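Local coordinates for 4-hydroxythreonine-4-phosphate dehydrogenase (Legionella pneumophila subsp. pneumophila, PDB 6XMY), which probably catalyses the NAD(P)-dependent oxidation of 4-(phosphooxy)-L-threonine, a step in pyridoxine 5'-phosphate biosynthesis, at residues T33-V38 / A318-A323. Numbering follows the deposited sequence.
Sequences TDLPVV and AAVKMA
Helix 314-328 of the PdxA fold packs through V320 and K321 against L35 and V37, where the loop after helix 23-29 runs into strand 37-41. The contact is wholly apolar, with no hydrogen bond between the two segments. V320 CG1 touches two side chains of the other segment, 3.7 Å from V37 CG1 and 3.8 Å from L35 CD1. It is the V320 methyl anti to the backbone N (chi1 174°) that reaches both. V37 meets V320 at about a right angle, using the methyl anti to its own carbonyl carbon (chi1 -60°). Two residues before V37, L35 CD2 lies 4.1 Å from K321 CG, the two side chains crossing at about a right angle; the lysine contributes the start of its aliphatic chain at the exposed border while the rest extends onward to NZ. In the fold, strand 37-41 runs parallel to strand 12-15, and the helix packs on these strands and on strand 117-120: V320 also touches L12, I14 and V119. The approach to the strand is shaped by two turns. T33 OG1 accepts from L35 N at 3.1 Å, an ST turn, and also bonds to L30 O; P36 then centres an inverse gamma turn, whose V37 N to L35 O bond is weak. On the helix, A319 O accepts a hydrogen bond from OG1 of T295, the residue before NAD-binding S296 in the sequence.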
loop_
_atom_site.group_PDB
_atom_site.type_symbol
_atom_site.label_atom_id
_atom_site.label_comp_id
_atom_site.label_asym_id
_atom_site.label_seq_id
_atom_site.Cartn_x
_atom_site.Cartn_y
_atom_site.Cartn_z
ATOM N N THR A 33 12.894 11.437 -13.073
ATOM C CA THR A 33 12.457 10.323 -13.895
ATOM C C THR A 33 11.583 10.825 -15.040
ATOM O O THR A 33 11.225 12.001 -15.120
ATOM C CB THR A 33 11.651 9.331 -13.057
ATOM O OG1 THR A 33 10.344 9.871 -12.801
ATOM C CG2 THR A 33 12.351 9.050 -11.732
ATOM N N ASP A 34 11.229 9.900 -15.933
ATOM C CA ASP A 34 10.197 10.129 -16.937
ATOM C C ASP A 34 8.921 9.363 -16.608
ATOM O O ASP A 34 8.129 9.060 -17.506
ATOM C CB ASP A 34 10.709 9.809 -18.344
ATOM C CG ASP A 34 11.017 8.344 -18.532
ATOM O OD1 ASP A 34 11.168 7.910 -19.697
ATOM O OD2 ASP A 34 11.088 7.618 -17.520
ATOM N N LEU A 35 8.716 9.035 -15.341
ATOM C CA LEU A 35 7.503 8.348 -14.936
ATOM C C LEU A 35 6.345 9.338 -14.976
ATOM O O LEU A 35 6.492 10.479 -14.524
ATOM C CB LEU A 35 7.669 7.761 -13.534
ATOM C CG LEU A 35 8.684 6.617 -13.420
ATOM C CD1 LEU A 35 9.070 6.374 -11.970
ATOM C CD2 LEU A 35 8.142 5.340 -14.036
ATOM N N PRO A 36 5.210 8.963 -15.523
ATOM C CA PRO A 36 4.152 9.957 -15.788
ATOM C C PRO A 36 3.312 10.218 -14.546
ATOM O O PRO A 36 2.245 9.638 -14.322
ATOM C CB PRO A 36 3.334 9.279 -16.885
ATOM C CG PRO A 36 3.484 7.820 -16.591
ATOM C CD PRO A 36 4.886 7.643 -16.092
ATOM N N VAL A 37 3.815 11.114 -13.701
ATOM C CA VAL A 37 3.243 11.331 -12.382
ATOM C C VAL A 37 2.785 12.771 -12.226
ATOM O O VAL A 37 3.340 13.701 -12.823
ATOM C CB VAL A 37 4.232 10.950 -11.258
ATOM C CG1 VAL A 37 4.616 9.483 -11.372
ATOM C CG2 VAL A 37 5.468 11.855 -11.295
ATOM N N VAL A 38 1.750 12.941 -11.408
ATOM C CA VAL A 38 1.270 14.243 -10.962
ATOM C C VAL A 38 1.170 14.164 -9.447
ATOM O O VAL A 38 0.586 13.215 -8.917
ATOM C CB VAL A 38 -0.103 14.568 -11.580
ATOM C CG1 VAL A 38 -0.704 15.825 -10.935
ATOM C CG2 VAL A 38 0.029 14.745 -13.107
ATOM N N ALA A 318 9.413 1.703 -6.960
ATOM C CA ALA A 318 8.747 0.437 -7.245
ATOM C C ALA A 318 7.229 0.584 -7.227
ATOM O O ALA A 318 6.531 -0.018 -8.056
ATOM C CB ALA A 318 9.201 -0.627 -6.246
ATOM N N ALA A 319 6.694 1.392 -6.300
ATOM C CA ALA A 319 5.243 1.558 -6.203
ATOM C C ALA A 319 4.682 2.279 -7.420
ATOM O O ALA A 319 3.611 1.916 -7.925
ATOM C CB ALA A 319 4.879 2.320 -4.931
ATOM N N VAL A 320 5.390 3.302 -7.898
ATOM C CA VAL A 320 4.980 4.004 -9.110
ATOM C C VAL A 320 5.062 3.074 -10.312
ATOM O O VAL A 320 4.148 3.030 -11.146
ATOM C CB VAL A 320 5.831 5.272 -9.301
ATOM C CG1 VAL A 320 5.503 5.925 -10.641
ATOM C CG2 VAL A 320 5.599 6.262 -8.154
ATOM N N LYS A 321 6.144 2.303 -10.420
ATOM C CA LYS A 321 6.279 1.407 -11.562
ATOM C C LYS A 321 5.207 0.325 -11.551
ATOM O O LYS A 321 4.662 -0.030 -12.606
ATOM C CB LYS A 321 7.686 0.812 -11.597
ATOM C CG LYS A 321 8.734 1.840 -11.990
ATOM C CD LYS A 321 10.146 1.300 -11.852
ATOM C CE LYS A 321 11.123 2.429 -11.552
ATOM N NZ LYS A 321 12.550 1.999 -11.636
ATOM N N MET A 322 4.868 -0.199 -10.374
ATOM C CA MET A 322 3.818 -1.211 -10.314
ATOM C C MET A 322 2.468 -0.623 -10.706
ATOM O O MET A 322 1.705 -1.251 -11.452
ATOM C CB MET A 322 3.757 -1.841 -8.924
ATOM C CG MET A 322 2.692 -2.909 -8.818
ATOM S SD MET A 322 2.685 -3.772 -7.249
ATOM C CE MET A 322 4.301 -4.546 -7.287
ATOM N N ALA A 323 2.159 0.578 -10.218
ATOM C CA ALA A 323 0.911 1.228 -10.603
ATOM C C ALA A 323 0.863 1.471 -12.107
ATOM O O ALA A 323 -0.168 1.229 -12.753
ATOM C CB ALA A 323 0.730 2.528 -9.820
#